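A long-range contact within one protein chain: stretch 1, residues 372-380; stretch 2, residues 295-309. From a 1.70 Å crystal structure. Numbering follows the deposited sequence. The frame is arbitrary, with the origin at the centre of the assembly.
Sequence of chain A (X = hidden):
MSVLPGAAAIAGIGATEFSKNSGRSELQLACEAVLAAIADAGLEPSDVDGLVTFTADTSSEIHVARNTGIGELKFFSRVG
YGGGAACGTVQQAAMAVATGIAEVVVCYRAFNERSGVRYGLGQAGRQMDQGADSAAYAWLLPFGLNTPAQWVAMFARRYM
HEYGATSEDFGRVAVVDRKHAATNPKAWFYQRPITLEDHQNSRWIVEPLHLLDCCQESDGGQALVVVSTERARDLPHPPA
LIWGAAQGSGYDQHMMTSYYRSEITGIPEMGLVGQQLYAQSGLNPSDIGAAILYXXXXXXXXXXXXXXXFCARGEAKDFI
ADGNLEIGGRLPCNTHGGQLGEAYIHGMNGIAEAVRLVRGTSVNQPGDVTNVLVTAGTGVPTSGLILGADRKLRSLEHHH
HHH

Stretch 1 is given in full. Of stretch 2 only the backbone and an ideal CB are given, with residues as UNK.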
# COMPACT_ATOMS: atom_id res chain seq x y z
N VAL A 372 27.12 5.48 5.66
CA VAL A 372 26.77 4.12 5.28
C VAL A 372 25.68 4.18 4.22
O VAL A 372 24.65 4.83 4.41
CB VAL A 372 26.28 3.29 6.48
CG1 VAL A 372 25.94 1.86 6.02
CG2 VAL A 372 27.33 3.26 7.57
N LEU A 373 25.88 3.47 3.11
CA LEU A 373 24.87 3.39 2.06
C LEU A 373 24.12 2.08 2.21
O LEU A 373 24.74 1.02 2.36
CB LEU A 373 25.50 3.52 0.67
CG LEU A 373 24.51 3.78 -0.47
CD1 LEU A 373 25.19 4.52 -1.59
CD2 LEU A 373 23.92 2.52 -1.02
N VAL A 374 22.79 2.15 2.19
CA VAL A 374 21.92 0.99 2.33
C VAL A 374 21.02 0.91 1.11
O VAL A 374 20.43 1.91 0.70
CB VAL A 374 21.06 1.04 3.60
CG1 VAL A 374 20.26 -0.30 3.72
CG2 VAL A 374 21.89 1.31 4.79
N THR A 375 20.91 -0.28 0.52
CA THR A 375 19.97 -0.50 -0.58
C THR A 375 18.82 -1.40 -0.16
O THR A 375 18.94 -2.22 0.75
CB THR A 375 20.64 -1.12 -1.81
OG1 THR A 375 21.19 -2.40 -1.47
CG2 THR A 375 21.74 -0.22 -2.32
N ALA A 376 17.73 -1.28 -0.90
CA ALA A 376 16.57 -2.15 -0.72
C ALA A 376 16.49 -3.19 -1.85
O ALA A 376 17.48 -3.44 -2.54
CB ALA A 376 15.33 -1.27 -0.61
N GLY A 377 15.32 -3.79 -2.01
CA GLY A 377 15.19 -4.99 -2.83
C GLY A 377 15.57 -4.76 -4.28
O GLY A 377 15.29 -3.71 -4.86
N THR A 378 16.18 -5.78 -4.89
CA THR A 378 16.66 -5.70 -6.25
C THR A 378 15.76 -6.48 -7.21
O THR A 378 15.19 -7.53 -6.86
CB THR A 378 18.10 -6.22 -6.31
OG1 THR A 378 18.17 -7.46 -5.61
CG2 THR A 378 19.03 -5.26 -5.62
N GLY A 379 15.63 -5.96 -8.43
CA GLY A 379 14.72 -6.48 -9.41
C GLY A 379 13.35 -5.85 -9.39
O GLY A 379 12.53 -6.15 -10.26
N VAL A 380 13.11 -4.96 -8.44
CA VAL A 380 11.81 -4.31 -8.25
C VAL A 380 12.05 -2.81 -8.14
O VAL A 380 13.17 -2.36 -7.86
CB VAL A 380 11.10 -4.82 -6.97
CG1 VAL A 380 10.52 -6.21 -7.14
CG2 VAL A 380 12.06 -4.78 -5.76
N UNK A 295 20.67 -8.55 -0.55
CA UNK A 295 21.36 -9.77 -0.93
C UNK A 295 20.49 -10.99 -0.64
O UNK A 295 20.98 -12.01 -0.16
CB UNK A 295 22.70 -9.88 -0.19
N UNK A 296 19.18 -10.90 -0.92
CA UNK A 296 18.37 -12.11 -0.81
C UNK A 296 18.81 -13.16 -1.82
O UNK A 296 18.70 -14.36 -1.55
CB UNK A 296 16.89 -11.78 -1.01
N UNK A 297 19.40 -12.71 -2.93
CA UNK A 297 20.16 -13.55 -3.85
C UNK A 297 21.48 -12.85 -4.11
O UNK A 297 21.53 -11.62 -4.23
CB UNK A 297 19.40 -13.81 -5.15
N UNK A 298 22.55 -13.61 -4.23
CA UNK A 298 23.86 -13.00 -4.38
C UNK A 298 24.13 -12.27 -5.69
O UNK A 298 24.92 -11.32 -5.68
CB UNK A 298 24.92 -14.09 -4.21
N UNK A 299 23.62 -12.71 -6.84
CA UNK A 299 24.20 -12.18 -8.09
C UNK A 299 23.97 -10.70 -8.30
O UNK A 299 24.81 -10.06 -8.94
CB UNK A 299 23.63 -12.94 -9.29
N UNK A 300 22.85 -10.15 -7.84
CA UNK A 300 22.58 -8.75 -8.11
C UNK A 300 23.37 -7.83 -7.20
O UNK A 300 23.27 -6.61 -7.34
CB UNK A 300 21.08 -8.47 -7.96
N UNK A 301 24.16 -8.38 -6.28
CA UNK A 301 25.09 -7.52 -5.54
C UNK A 301 26.11 -6.91 -6.48
O UNK A 301 26.55 -5.77 -6.28
CB UNK A 301 25.80 -8.31 -4.44
N UNK A 302 26.51 -7.65 -7.54
CA UNK A 302 27.56 -7.17 -8.41
C UNK A 302 27.11 -5.92 -9.20
O UNK A 302 27.79 -4.91 -9.13
CB UNK A 302 27.99 -8.28 -9.37
N UNK A 303 25.99 -5.97 -9.91
CA UNK A 303 25.56 -4.73 -10.59
C UNK A 303 25.20 -3.61 -9.63
O UNK A 303 25.31 -2.44 -10.01
CB UNK A 303 24.36 -5.02 -11.49
N UNK A 304 24.80 -3.91 -8.39
CA UNK A 304 24.58 -2.84 -7.43
C UNK A 304 25.85 -2.03 -7.22
O UNK A 304 25.82 -0.79 -7.21
CB UNK A 304 24.09 -3.41 -6.10
N UNK A 305 26.99 -2.71 -7.06
CA UNK A 305 28.25 -1.99 -6.86
C UNK A 305 28.55 -1.07 -8.04
O UNK A 305 29.05 0.05 -7.88
CB UNK A 305 29.40 -2.98 -6.66
N UNK A 306 28.23 -1.54 -9.24
CA UNK A 306 28.48 -0.77 -10.44
C UNK A 306 27.51 0.40 -10.57
O UNK A 306 27.92 1.53 -10.90
CB UNK A 306 28.39 -1.67 -11.67
N UNK A 307 26.22 0.16 -10.30
CA UNK A 307 25.23 1.23 -10.37
C UNK A 307 25.54 2.35 -9.39
O UNK A 307 25.24 3.52 -9.68
CB UNK A 307 23.83 0.67 -10.10
N UNK A 308 26.08 2.01 -8.23
CA UNK A 308 26.34 2.98 -7.18
C UNK A 308 27.73 3.62 -7.29
O UNK A 308 28.09 4.44 -6.44
CB UNK A 308 26.19 2.31 -5.81
N UNK A 309 28.49 3.28 -8.33
CA UNK A 309 29.73 3.96 -8.62
C UNK A 309 30.96 3.49 -7.86
O UNK A 309 31.98 4.20 -7.85
CB UNK A 309 29.54 5.45 -8.35

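Position 295 directs its CA-to-CB bond away from stretch 1, which sets no requirement; the residue is Asp-295, whose carboxylate is hydrogen-bonded elsewhere in the structure. At 296 the bond points sideways and the ideal CB has nothing of stretch 1 within 5.5 Å, so only a long or ring-bearing side chain could turn in towards Thr-378. His-296 does so: with chi1 at p, its ring presents an edge, CE1 lying 3.4 Å from Thr-378 OG1.

Position 297 also points sideways and leaves the choice open. Phe-297 contributes through its backbone: a water donates to Phe-297 O (3.2 Å) and accepts from Thr-378 OG1 (2.8 Å), linking the stretches. Positions 298 and 299 are out of reach but open a type I turn, whose second place, with phi near -66°, tolerates proline; they are Thr-298 and Pro-299.

At 300 the CB points toward stretch 1, 3.9 Å from Thr-378 OG1, with Gly-379 close by. A medium aliphatic chain would suit, as might a small polar one addressing the hydroxyl. The residue is Leu-300, in the m, t rotamer; its CD1 packs 3.6 Å from Thr-378 OG1 and 4.3 Å from Gly-379 N, where stretch 1 has no side chain.

Positions 301, 302 and 303 carry the helix past without touching stretch 1. They are Val-301, which points away, Leu-302 and Pro-303.

Position 304 faces stretch 1 again, but its CB is 5.4 Å from Thr-378 CG2 and 5.5 Å from Thr-375 CG2. That gap favours a longer chain, and the hydroxyl of Thr-375 invites a polar end: glutamine or glutamate could accept from it, while methionine could fill the space. Gln-304 uses both ends of its amide. OE1 accepts a 2.7 Å hydrogen bond from Thr-375 OG1, and NE2 donates to Leu-300 O at 3.3 Å, tying the side chain to its own preceding turn; NE2 also lies 3.4 Å from Thr-378 CG2.

Positions 305, 306 and 307 are out of reach, and stretch 1 does not discriminate among side chains there; they are Leu-305, Glu-306 and Glu-307.

One turn after 304, position 308 points toward stretch 1, its CB 4.9 Å from Leu-373 CD1. The methyls of Leu-373 and Thr-375 call for a branched aliphatic group or methionine. Leu-308 answers: its CD1 lies 3.8 Å from both Leu-373 CD2 and Thr-375 CG2.

Position 309 has phi of 84° in a Schellman motif, which favours glycine whatever stretch 1 offers; it is Gly-309.

Stretch 2, residues 295-309: DHFTPLVLPQLEELG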
# COMPACT_ATOMS: atom_id res chain seq x y z
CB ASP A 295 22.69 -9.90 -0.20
CG ASP A 295 22.50 -10.02 1.29
OD1 ASP A 295 21.61 -9.33 1.82
OD2 ASP A 295 23.25 -10.79 1.92
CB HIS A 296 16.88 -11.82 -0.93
CG HIS A 296 16.44 -11.26 -2.23
ND1 HIS A 296 17.26 -10.48 -3.03
CD2 HIS A 296 15.25 -11.34 -2.88
CE1 HIS A 296 16.58 -10.09 -4.10
NE2 HIS A 296 15.37 -10.61 -4.04
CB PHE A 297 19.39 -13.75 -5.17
CG PHE A 297 18.08 -14.45 -4.99
CD1 PHE A 297 18.03 -15.83 -4.84
CD2 PHE A 297 16.90 -13.73 -4.92
CE1 PHE A 297 16.82 -16.47 -4.64
CE2 PHE A 297 15.70 -14.37 -4.72
CZ PHE A 297 15.66 -15.74 -4.59
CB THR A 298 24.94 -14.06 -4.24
OG1 THR A 298 24.67 -15.12 -5.17
CG2 THR A 298 25.00 -14.57 -2.78
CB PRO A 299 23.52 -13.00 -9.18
CG PRO A 299 23.13 -14.28 -8.48
CD PRO A 299 22.73 -13.85 -7.10
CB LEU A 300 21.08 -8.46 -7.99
CG LEU A 300 20.20 -9.25 -8.98
CD1 LEU A 300 18.71 -8.92 -8.85
CD2 LEU A 300 20.64 -9.03 -10.41
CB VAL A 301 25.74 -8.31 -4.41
CG1 VAL A 301 26.87 -7.49 -3.74
CG2 VAL A 301 24.70 -8.69 -3.36
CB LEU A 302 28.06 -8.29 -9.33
CG LEU A 302 29.12 -9.22 -8.73
CD1 LEU A 302 28.53 -10.09 -7.63
CD2 LEU A 302 29.74 -10.13 -9.78
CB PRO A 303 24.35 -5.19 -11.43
CG PRO A 303 23.90 -6.51 -10.79
CD PRO A 303 25.18 -7.13 -10.31
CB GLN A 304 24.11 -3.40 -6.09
CG GLN A 304 22.66 -3.78 -6.06
CD GLN A 304 22.28 -4.18 -4.67
OE1 GLN A 304 22.11 -3.32 -3.79
NE2 GLN A 304 22.23 -5.47 -4.43
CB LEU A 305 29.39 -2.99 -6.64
CG LEU A 305 29.35 -3.74 -5.30
CD1 LEU A 305 30.19 -5.01 -5.37
CD2 LEU A 305 29.81 -2.82 -4.15
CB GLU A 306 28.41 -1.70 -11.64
CG GLU A 306 29.45 -2.81 -11.50
CD GLU A 306 29.29 -3.93 -12.51
OE1 GLU A 306 28.50 -3.75 -13.45
OE2 GLU A 306 29.99 -4.95 -12.40
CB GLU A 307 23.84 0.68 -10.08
CG GLU A 307 23.28 -0.22 -11.20
CD GLU A 307 22.97 0.51 -12.49
OE1 GLU A 307 22.96 1.77 -12.51
OE2 GLU A 307 22.75 -0.17 -13.51
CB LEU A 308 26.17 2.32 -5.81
CG LEU A 308 24.76 1.77 -5.55
CD1 LEU A 308 24.75 0.88 -4.31
CD2 LEU A 308 23.74 2.87 -5.41
O HOH W 1 20.52 -8.58 -4.61
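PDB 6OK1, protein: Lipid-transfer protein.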